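Local coordinates for protein TAU class glutathione s-transferase (Mangifera indica, PDB 5KEJ) that probably catalyses the conjugation of glutathione, through its thiol, to electrophilic compounds, as glutathione transferases do, and here binds S-hexylglutathione, at residues L9-S14 with L33-L38; P15-A20 with K54-I59; Y108-G113 with D128-S133. One frame throughout, in Å; residues are numbered along the deposited sequence.

Contact 1: L9-S14 with L33-L38. With GTX (S-hexylglutathione), chain C.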
loop_
_atom_site.group_PDB
_atom_site.type_symbol
_atom_site.label_atom_id
_atom_site.label_comp_id
_atom_site.label_asym_id
_atom_site.label_seq_id
_atom_site.Cartn_x
_atom_site.Cartn_y
_atom_site.Cartn_z
ATOM N N LEU A 9 0.911 -18.931 6.773
ATOM C CA LEU A 9 2.334 -18.986 7.078
ATOM C C LEU A 9 2.644 -17.806 7.990
ATOM O O LEU A 9 2.451 -16.650 7.606
ATOM C CB LEU A 9 3.189 -18.951 5.804
ATOM C CG LEU A 9 2.855 -19.979 4.727
ATOM C CD1 LEU A 9 3.960 -20.052 3.647
ATOM C CD2 LEU A 9 2.589 -21.348 5.346
ATOM N N GLY A 10 3.103 -18.092 9.204
ATOM C CA GLY A 10 3.174 -17.051 10.201
ATOM C C GLY A 10 4.324 -17.162 11.165
ATOM O O GLY A 10 5.236 -17.954 10.979
ATOM N N ALA A 11 4.265 -16.324 12.190
ATOM C CA ALA A 11 5.219 -16.300 13.291
ATOM C C ALA A 11 4.548 -15.499 14.389
ATOM O O ALA A 11 4.190 -14.346 14.167
ATOM C CB ALA A 11 6.532 -15.672 12.883
ATOM N N TRP A 12 4.371 -16.100 15.563
ATOM C CA TRP A 12 3.563 -15.478 16.619
ATOM C C TRP A 12 3.956 -14.025 16.995
ATOM O O TRP A 12 3.069 -13.256 17.353
ATOM C CB TRP A 12 3.562 -16.367 17.882
ATOM C CG TRP A 12 4.882 -16.434 18.561
ATOM C CD1 TRP A 12 5.888 -17.318 18.307
ATOM C CD2 TRP A 12 5.357 -15.567 19.598
ATOM N NE1 TRP A 12 6.965 -17.053 19.122
ATOM C CE2 TRP A 12 6.664 -15.980 19.922
ATOM C CE3 TRP A 12 4.803 -14.478 20.283
ATOM C CZ2 TRP A 12 7.430 -15.343 20.900
ATOM C CZ3 TRP A 12 5.566 -13.843 21.259
ATOM C CH2 TRP A 12 6.865 -14.280 21.556
ATOM N N PRO A 13 5.252 -13.625 16.892
ATOM C CA PRO A 13 5.510 -12.235 17.292
ATOM C C PRO A 13 5.191 -11.170 16.232
ATOM O O PRO A 13 5.306 -9.973 16.525
ATOM C CB PRO A 13 7.026 -12.215 17.566
ATOM C CG PRO A 13 7.531 -13.596 17.342
ATOM C CD PRO A 13 6.513 -14.301 16.523
ATOM N N SER A 14 4.823 -11.589 15.025
ATOM C CA SER A 14 4.689 -10.666 13.905
ATOM C C SER A 14 3.349 -9.928 13.884
ATOM O O SER A 14 2.297 -10.554 13.743
ATOM C CB SER A 14 4.860 -11.413 12.589
ATOM O OG SER A 14 4.629 -10.545 11.494
ATOM N N LEU A 33 -1.992 -23.081 11.033
ATOM C CA LEU A 33 -0.937 -22.096 11.260
ATOM C C LEU A 33 0.475 -22.697 11.210
ATOM O O LEU A 33 0.890 -23.415 12.124
ATOM C CB LEU A 33 -1.146 -21.415 12.611
ATOM C CG LEU A 33 -0.029 -20.456 13.032
ATOM C CD1 LEU A 33 0.067 -19.236 12.096
ATOM C CD2 LEU A 33 -0.250 -20.030 14.472
ATOM N N LEU A 34 1.213 -22.393 10.148
ATOM C CA LEU A 34 2.570 -22.912 9.975
ATOM C C LEU A 34 3.598 -21.857 10.350
ATOM O O LEU A 34 3.747 -20.851 9.647
ATOM C CB LEU A 34 2.775 -23.370 8.534
ATOM C CG LEU A 34 1.798 -24.461 8.093
ATOM C CD1 LEU A 34 1.701 -24.530 6.588
ATOM C CD2 LEU A 34 2.237 -25.811 8.643
ATOM N N GLU A 35 4.319 -22.083 11.444
ATOM C CA GLU A 35 5.181 -21.045 12.006
ATOM C C GLU A 35 6.622 -21.077 11.493
ATOM O O GLU A 35 7.276 -22.122 11.516
ATOM C CB GLU A 35 5.196 -21.149 13.532
ATOM C CG GLU A 35 3.850 -20.884 14.185
ATOM C CD GLU A 35 3.793 -19.539 14.897
ATOM O OE1 GLU A 35 4.861 -18.946 15.173
ATOM O OE2 GLU A 35 2.674 -19.069 15.180
ATOM N N GLU A 36 7.114 -19.915 11.062
ATOM C CA GLU A 36 8.499 -19.765 10.638
ATOM C C GLU A 36 9.421 -19.581 11.848
ATOM O O GLU A 36 8.976 -19.221 12.936
ATOM C CB GLU A 36 8.655 -18.568 9.685
ATOM C CG GLU A 36 7.870 -18.662 8.395
ATOM C CD GLU A 36 8.432 -19.708 7.444
ATOM O OE1 GLU A 36 7.616 -20.447 6.851
ATOM O OE2 GLU A 36 9.679 -19.790 7.294
ATOM N N THR A 37 10.712 -19.800 11.626
ATOM C CA THR A 37 11.734 -19.728 12.664
ATOM C C THR A 37 12.730 -18.651 12.278
ATOM O O THR A 37 12.971 -18.441 11.093
ATOM C CB THR A 37 12.464 -21.090 12.815
ATOM O OG1 THR A 37 11.492 -22.132 12.961
ATOM C CG2 THR A 37 13.402 -21.107 14.012
ATOM N N LEU A 38 13.307 -17.966 13.259
ATOM C CA LEU A 38 14.367 -17.001 12.981
ATOM C C LEU A 38 15.571 -17.677 12.313
ATOM O O LEU A 38 16.080 -18.680 12.804
ATOM C CB LEU A 38 14.813 -16.311 14.269
ATOM C CG LEU A 38 14.826 -14.781 14.341
ATOM C CD1 LEU A 38 13.587 -14.182 13.699
ATOM C CD2 LEU A 38 14.906 -14.369 15.794
HETATM N N1 GTX C . 4.804 -5.847 3.754
HETATM C CA1 GTX C . 4.544 -7.080 4.494
HETATM C C1 GTX C . 3.101 -7.121 4.846
HETATM O O11 GTX C . 2.519 -8.155 4.706
HETATM O O12 GTX C . 2.528 -6.129 5.242
HETATM C CB1 GTX C . 5.424 -7.157 5.735
HETATM C CG1 GTX C . 6.108 -8.498 5.855
HETATM C CD1 GTX C . 7.081 -8.537 6.995
HETATM O OE1 GTX C . 7.919 -7.710 7.081
HETATM N N2 GTX C . 6.962 -9.475 7.906
HETATM C CA2 GTX C . 7.973 -9.702 8.910
HETATM C C2 GTX C . 8.946 -10.719 8.453
HETATM O O2 GTX C . 9.673 -11.266 9.242
HETATM C CB2 GTX C . 7.398 -10.196 10.228
HETATM S SG2 GTX C . 6.810 -8.964 11.347
HETATM C C1S GTX C . 7.982 -7.670 11.255
HETATM C C2S GTX C . 8.195 -7.027 12.627
HETATM C C3S GTX C . 9.310 -7.719 13.411
HETATM C C4S GTX C . 8.785 -8.764 14.376
HETATM C C5S GTX C . 8.881 -10.199 13.873
HETATM C C6S GTX C . 10.109 -10.451 13.035
HETATM N N3 GTX C . 8.940 -10.994 7.177
HETATM C CA3 GTX C . 9.882 -11.870 6.590
HETATM C C3 GTX C . 11.068 -11.049 6.194
HETATM O O31 GTX C . 11.879 -11.495 5.359
HETATM O O32 GTX C . 11.172 -9.944 6.745
#

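Contact 2: P15-A20 with K54-I59. With GTX (S-hexylglutathione), chain C.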
loop_
_atom_site.group_PDB
_atom_site.type_symbol
_atom_site.label_atom_id
_atom_site.label_comp_id
_atom_site.label_asym_id
_atom_site.label_seq_id
_atom_site.Cartn_x
_atom_site.Cartn_y
_atom_site.Cartn_z
ATOM N N PRO A 15 3.384 -8.588 13.992
ATOM C CA PRO A 15 2.164 -7.771 13.889
ATOM C C PRO A 15 1.453 -7.974 12.553
ATOM O O PRO A 15 0.217 -8.048 12.524
ATOM C CB PRO A 15 2.685 -6.336 14.025
ATOM C CG PRO A 15 4.152 -6.425 13.701
ATOM C CD PRO A 15 4.590 -7.770 14.183
ATOM N N TYR A 16 2.226 -8.103 11.471
ATOM C CA TYR A 16 1.668 -8.318 10.133
ATOM C C TYR A 16 0.907 -9.620 10.026
ATOM O O TYR A 16 -0.167 -9.672 9.423
ATOM C CB TYR A 16 2.784 -8.263 9.090
ATOM C CG TYR A 16 3.363 -6.880 9.037
ATOM C CD1 TYR A 16 2.622 -5.838 8.508
ATOM C CD2 TYR A 16 4.621 -6.598 9.559
ATOM C CE1 TYR A 16 3.116 -4.550 8.483
ATOM C CE2 TYR A 16 5.134 -5.304 9.533
ATOM C CZ TYR A 16 4.368 -4.288 8.991
ATOM O OH TYR A 16 4.828 -2.996 8.941
ATOM N N VAL A 17 1.456 -10.674 10.618
ATOM C CA VAL A 17 0.769 -11.951 10.644
ATOM C C VAL A 17 -0.481 -11.854 11.529
ATOM O O VAL A 17 -1.525 -12.461 11.228
ATOM C CB VAL A 17 1.696 -13.082 11.143
ATOM C CG1 VAL A 17 0.910 -14.368 11.308
ATOM C CG2 VAL A 17 2.856 -13.289 10.180
ATOM N N MET A 18 -0.388 -11.073 12.605
ATOM C CA MET A 18 -1.522 -10.938 13.520
ATOM C C MET A 18 -2.736 -10.336 12.811
ATOM O O MET A 18 -3.874 -10.672 13.133
ATOM C CB MET A 18 -1.165 -10.099 14.743
ATOM C CG MET A 18 -2.246 -10.228 15.801
ATOM S SD MET A 18 -2.247 -8.903 17.006
ATOM C CE MET A 18 -0.523 -8.915 17.475
ATOM N N ARG A 19 -2.489 -9.481 11.819
ATOM C CA ARG A 19 -3.575 -8.951 10.987
ATOM C C ARG A 19 -4.384 -10.033 10.318
ATOM O O ARG A 19 -5.610 -9.931 10.241
ATOM C CB ARG A 19 -3.023 -8.028 9.896
ATOM C CG ARG A 19 -2.547 -6.687 10.378
ATOM C CD ARG A 19 -1.879 -5.907 9.258
ATOM N NE ARG A 19 -1.615 -4.532 9.686
ATOM C CZ ARG A 19 -0.899 -3.647 8.999
ATOM N NH1 ARG A 19 -0.737 -2.410 9.475
ATOM N NH2 ARG A 19 -0.351 -3.997 7.835
ATOM N N ALA A 20 -3.704 -11.050 9.785
ATOM C CA ALA A 20 -4.395 -12.129 9.074
ATOM C C ALA A 20 -5.205 -13.031 10.018
ATOM O O ALA A 20 -6.359 -13.343 9.740
ATOM C CB ALA A 20 -3.394 -12.970 8.270
ATOM N N LYS A 54 8.331 -13.210 2.452
ATOM C CA LYS A 54 7.887 -12.674 3.740
ATOM C C LYS A 54 6.598 -13.326 4.226
ATOM O O LYS A 54 5.821 -13.885 3.443
ATOM C CB LYS A 54 7.681 -11.165 3.651
ATOM C CG LYS A 54 8.909 -10.357 3.293
ATOM C CD LYS A 54 8.547 -8.875 3.164
ATOM C CE LYS A 54 9.705 -8.051 2.622
ATOM N NZ LYS A 54 9.222 -6.678 2.293
ATOM N N ILE A 55 6.368 -13.236 5.529
ATOM C CA ILE A 55 5.094 -13.646 6.117
ATOM C C ILE A 55 4.351 -12.369 6.513
ATOM O O ILE A 55 4.986 -11.353 6.751
ATOM C CB ILE A 55 5.313 -14.560 7.331
ATOM C CG1 ILE A 55 6.334 -13.901 8.263
ATOM C CG2 ILE A 55 5.786 -15.931 6.861
ATOM C CD1 ILE A 55 6.817 -14.763 9.373
ATOM N N PRO A 56 3.008 -12.410 6.589
ATOM C CA PRO A 56 2.152 -13.587 6.385
ATOM C C PRO A 56 1.971 -13.953 4.919
ATOM O O PRO A 56 2.158 -13.144 4.010
ATOM C CB PRO A 56 0.820 -13.151 6.977
ATOM C CG PRO A 56 0.783 -11.644 6.642
ATOM C CD PRO A 56 2.215 -11.190 6.847
ATOM N N VAL A 57 1.622 -15.208 4.710
ATOM C CA VAL A 57 1.152 -15.685 3.434
ATOM C C VAL A 57 -0.080 -16.518 3.721
ATOM O O VAL A 57 -0.039 -17.414 4.583
ATOM C CB VAL A 57 2.222 -16.536 2.717
ATOM C CG1 VAL A 57 1.627 -17.234 1.486
ATOM C CG2 VAL A 57 3.394 -15.664 2.345
ATOM N N LEU A 58 -1.177 -16.216 3.031
ATOM C CA LEU A 58 -2.386 -17.025 3.146
ATOM C C LEU A 58 -2.418 -18.024 1.992
ATOM O O LEU A 58 -2.264 -17.639 0.837
ATOM C CB LEU A 58 -3.660 -16.148 3.136
ATOM C CG LEU A 58 -4.946 -16.904 3.536
ATOM C CD1 LEU A 58 -5.048 -17.033 5.050
ATOM C CD2 LEU A 58 -6.226 -16.291 2.953
ATOM N N ILE A 59 -2.617 -19.302 2.293
ATOM C CA ILE A 59 -2.707 -20.305 1.230
ATOM C C ILE A 59 -4.085 -20.918 1.243
ATOM O O ILE A 59 -4.438 -21.626 2.177
ATOM C CB ILE A 59 -1.660 -21.429 1.370
ATOM C CG1 ILE A 59 -0.253 -20.840 1.442
ATOM C CG2 ILE A 59 -1.771 -22.386 0.206
ATOM C CD1 ILE A 59 0.851 -21.870 1.424
HETATM N N1 GTX C . 4.804 -5.847 3.754
HETATM C CA1 GTX C . 4.544 -7.080 4.494
HETATM C C1 GTX C . 3.101 -7.121 4.846
HETATM O O11 GTX C . 2.519 -8.155 4.706
HETATM O O12 GTX C . 2.528 -6.129 5.242
HETATM C CB1 GTX C . 5.424 -7.157 5.735
HETATM C CG1 GTX C . 6.108 -8.498 5.855
HETATM C CD1 GTX C . 7.081 -8.537 6.995
HETATM O OE1 GTX C . 7.919 -7.710 7.081
HETATM N N2 GTX C . 6.962 -9.475 7.906
HETATM C CA2 GTX C . 7.973 -9.702 8.910
HETATM C C2 GTX C . 8.946 -10.719 8.453
HETATM O O2 GTX C . 9.673 -11.266 9.242
HETATM C CB2 GTX C . 7.398 -10.196 10.228
HETATM S SG2 GTX C . 6.810 -8.964 11.347
HETATM C C1S GTX C . 7.982 -7.670 11.255
HETATM C C2S GTX C . 8.195 -7.027 12.627
HETATM C C3S GTX C . 9.310 -7.719 13.411
HETATM C C4S GTX C . 8.785 -8.764 14.376
HETATM C C5S GTX C . 8.881 -10.199 13.873
HETATM C C6S GTX C . 10.109 -10.451 13.035
HETATM N N3 GTX C . 8.940 -10.994 7.177
HETATM C CA3 GTX C . 9.882 -11.870 6.590
HETATM C C3 GTX C . 11.068 -11.049 6.194
HETATM O O31 GTX C . 11.879 -11.495 5.359
HETATM O O32 GTX C . 11.172 -9.944 6.745
#

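Contact 3: Y108-G113 with D128-S133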
loop_
_atom_site.group_PDB
_atom_site.type_symbol
_atom_site.label_atom_id
_atom_site.label_comp_id
_atom_site.label_asym_id
_atom_site.label_seq_id
_atom_site.Cartn_x
_atom_site.Cartn_y
_atom_site.Cartn_z
ATOM N N TYR A 108 4.716 3.076 11.914
ATOM C CA TYR A 108 5.473 1.932 12.411
ATOM C C TYR A 108 6.973 2.052 12.155
ATOM O O TYR A 108 7.753 1.726 13.042
ATOM C CB TYR A 108 4.957 0.622 11.808
ATOM C CG TYR A 108 5.519 -0.606 12.486
ATOM C CD1 TYR A 108 5.339 -0.811 13.853
ATOM C CD2 TYR A 108 6.202 -1.576 11.764
ATOM C CE1 TYR A 108 5.836 -1.950 14.482
ATOM C CE2 TYR A 108 6.701 -2.727 12.383
ATOM C CZ TYR A 108 6.517 -2.908 13.742
ATOM O OH TYR A 108 7.011 -4.043 14.359
ATOM N N PRO A 109 7.383 2.510 10.952
ATOM C CA PRO A 109 8.804 2.849 10.787
ATOM C C PRO A 109 9.339 3.858 11.814
ATOM O O PRO A 109 10.481 3.740 12.244
ATOM C CB PRO A 109 8.850 3.449 9.379
ATOM C CG PRO A 109 7.750 2.736 8.653
ATOM C CD PRO A 109 6.655 2.638 9.674
ATOM N N SER A 110 8.535 4.833 12.210
ATOM C CA SER A 110 9.016 5.799 13.197
ATOM C C SER A 110 9.023 5.185 14.611
ATOM O O SER A 110 9.824 5.574 15.456
ATOM C CB SER A 110 8.177 7.080 13.159
ATOM O OG SER A 110 7.000 6.915 13.920
ATOM N N LEU A 111 8.151 4.211 14.863
ATOM C CA LEU A 111 8.197 3.471 16.119
ATOM C C LEU A 111 9.521 2.715 16.242
ATOM O O LEU A 111 10.169 2.754 17.284
ATOM C CB LEU A 111 7.022 2.494 16.225
ATOM C CG LEU A 111 6.764 1.869 17.599
ATOM C CD1 LEU A 111 6.247 2.939 18.564
ATOM C CD2 LEU A 111 5.794 0.716 17.503
ATOM N N LYS A 112 9.925 2.033 15.169
ATOM C CA LYS A 112 11.167 1.261 15.165
ATOM C C LYS A 112 12.384 2.175 15.245
ATOM O O LYS A 112 13.416 1.806 15.801
ATOM C CB LYS A 112 11.251 0.376 13.915
ATOM C CG LYS A 112 10.099 -0.608 13.791
ATOM C CD LYS A 112 10.440 -1.795 12.887
ATOM C CE LYS A 112 10.576 -1.382 11.433
ATOM N NZ LYS A 112 10.326 -2.522 10.514
ATOM N N GLY A 113 12.254 3.380 14.706
ATOM C CA GLY A 113 13.341 4.345 14.723
ATOM C C GLY A 113 13.703 4.839 16.114
ATOM O O GLY A 113 14.659 5.600 16.287
ATOM N N ASP A 128 9.426 12.261 19.830
ATOM C CA ASP A 128 8.497 13.350 19.542
ATOM C C ASP A 128 7.666 13.044 18.288
ATOM O O ASP A 128 6.516 13.470 18.174
ATOM C CB ASP A 128 9.256 14.682 19.379
ATOM C CG ASP A 128 9.931 15.144 20.673
ATOM O OD1 ASP A 128 9.293 15.060 21.743
ATOM O OD2 ASP A 128 11.100 15.591 20.627
ATOM N N GLN A 129 8.245 12.294 17.355
ATOM C CA GLN A 129 7.568 11.987 16.101
ATOM C C GLN A 129 6.442 10.965 16.323
ATOM O O GLN A 129 5.357 11.080 15.745
ATOM C CB GLN A 129 8.585 11.476 15.069
ATOM C CG GLN A 129 8.011 11.265 13.671
ATOM C CD GLN A 129 9.042 10.728 12.677
ATOM O OE1 GLN A 129 10.139 10.297 13.056
ATOM N NE2 GLN A 129 8.678 10.732 11.393
ATOM N N VAL A 130 6.708 9.972 17.167
ATOM C CA VAL A 130 5.720 8.953 17.515
ATOM C C VAL A 130 4.549 9.553 18.287
ATOM O O VAL A 130 3.384 9.283 17.982
ATOM C CB VAL A 130 6.351 7.832 18.355
ATOM C CG1 VAL A 130 5.269 6.926 18.925
ATOM C CG2 VAL A 130 7.321 7.035 17.518
ATOM N N GLY A 131 4.869 10.380 19.282
ATOM C CA GLY A 131 3.857 11.033 20.090
ATOM C C GLY A 131 2.937 11.846 19.207
ATOM O O GLY A 131 1.715 11.743 19.304
ATOM N N GLU A 132 3.545 12.625 18.317
ATOM C CA GLU A 132 2.821 13.466 17.372
ATOM C C GLU A 132 1.908 12.666 16.442
ATOM O O GLU A 132 0.730 12.992 16.299
ATOM C CB GLU A 132 3.803 14.287 16.536
ATOM C CG GLU A 132 3.128 15.079 15.432
ATOM C CD GLU A 132 4.047 15.353 14.254
ATOM O OE1 GLU A 132 4.385 14.392 13.517
ATOM O OE2 GLU A 132 4.430 16.529 14.066
ATOM N N SER A 133 2.443 11.624 15.807
ATOM C CA SER A 133 1.620 10.774 14.944
ATOM C C SER A 133 0.531 10.073 15.755
ATOM O O SER A 133 -0.576 9.872 15.262
ATOM C CB SER A 133 2.471 9.743 14.203
ATOM O OG SER A 133 3.212 8.957 15.112
#

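Contact 1: L9-S14 with L33-L38
The indole of W12 meets the carboxylate of E35 at its edge: OE1 sits near the ring plane, 3.7 Å from CD1, and the two planes are turned 27° apart. One face of the indole is occupied by P13 CG, 3.6 Å above its centre, and K212 of helix 210-219 adds a cation-pi contact. All this crowns the parallel strand pair of a beta-alpha-beta unit of the thioredoxin fold, in which helix 15-26 connects strands 6-10 and 32-35. The E35 chain, bent at chi2 (-107°), folds its carboxylate over to the turn after strand 6-10. There OE1 takes the N-H of W12 on its syn side at 2.9 Å, a somewhat bent bond, 20° out of the carboxylate plane, that ties the side chain to the type I turn A11-S14. That turn delivers S14 to the N-cap of the next helix, its OG bonded to V17 N and close to the ligand's thioether sulfur. Beneath, G10 N reaches L34 O at 2.9 Å. On the sheet face carrying L9 and L34, L9 CD2 touches L34 CD1 at 3.5 Å, with L44 against both. Just past the end of strand 32-35, E36 N gives a short, straight bond to G10 O at 2.7 Å.

Contact 2: P15-A20 with K54-I59
The cis-proline loop of the thioredoxin fold, which forms one wall of the glutathione site, packs here against the first turns of helix 15-26. The peptide bond between I55 and P56 is cis, and I55 O, just before it, accepts the ligand's cysteinyl N2 at 3.0 Å (N-H...O angle 144°). The pyrrolidine itself sits on the helix. P56 CG lies 3.5 Å from Y16 O, CD meets Y16 CB at 3.7 Å, and CB is 3.8 Å from V17 CG2. The valine and proline side chains lie alongside one another, pointing opposite ways. With its CG2 anti to the carbonyl carbon, V17 sends that methyl over the I55-P56 junction, so that it also touches I55 CB. A20 CB closes the patch one turn later, 4.4 Å from P56 CB. The contact between the segments is thus made by apolar packing, while the I55 carbonyl is given to the ligand.

The Y16 ring extends beyond the proline into the site. S-hexylglutathione CB1 stands over one face, offset toward the rim, while the sulfur SG2 lies in the ring plane at the edge, 3.7 Å from CD2. The extended K54 chain lies along the ligand, CB 3.7 Å from the glycyl CA3 and CD by the gamma-glutamyl CG1, and its NZ makes a weak, long ion pair with E105 of the second subunit.

From the pyrrolidine the chain enters strand 57-60, where V57 bonds to L9 of strand 6-10. V17 and A20 rest on L8 of that strand, Y16 and A20 also touch helix 68-78 at S68 and I71, and V57 turns to helix 43-48 on the sheet's far side.

Contact 3: Y108-G113 with D128-S133
The segments 108-113 and 128-133, from helices 90-112 and 120-145, run roughly antiparallel, the short axes 148° apart in direction and 9.1 Å apart at closest approach, with L111 and V130 the nearest pair of CA atoms at 6.2 Å. V130 carries most of the contact on its side. Its two methyls divide the work: CG2 enters beside S110, 3.6 Å from both the carbonyl O and OG of that residue, and CG1 faces L111 CD1 at 4.1 Å. L111 has CG anti to its backbone N (chi1 -167°), which brings the branched end back toward the valine although its CB sets off to the side; the two side chains meet at an oblique angle. The OG of S110 is turned between the backbone N and the carbonyl carbon (chi1 83°) and is held by W107 O in the preceding turn, so the hydroxyl is satisfied within its own helix. Toward solvent, the extended chain of Q129 brings its amide over S110 CB, with OE1 3.8 Å away. S133 faces the same serine more distantly; its OG has Q129 O at 3.1 Å and V130 O at 2.9 Å within reach of its single proton. What remains between the segments is van der Waals packing. P109, which lacks an N-H, kinks helix 90-112 just before this point. I114 and F181 also cover V130, while L170 and T173 of helix 167-177 cover L111. Such packing of long, near-antiparallel helices is the framework of the all-helical C-terminal domain of glutathione transferases.

Contacts 1 and 2 share the thioredoxin-like N-terminal domain and interlock along the chain: helix 15-26 follows strand 6-10, and L9 N probably bonds V57 O between them. Contact 1, partly buried, is chiefly polar, with main-chain bonds and a carboxylate. Contact 2 is wholly buried and apolar between its segments, with one carbonyl, I55 O, bonded to the ligand that both touch. Contact 3 belongs to the helical domain, about 23 Å from contact 2 between centres, and joins two helices by side-chain packing that is mostly buried but edged by an exposed glutamine. The domains nonetheless meet, since Y16 OH lies 3.4 Å from Y108 CD2, and Y108 also touches S-hexylglutathione.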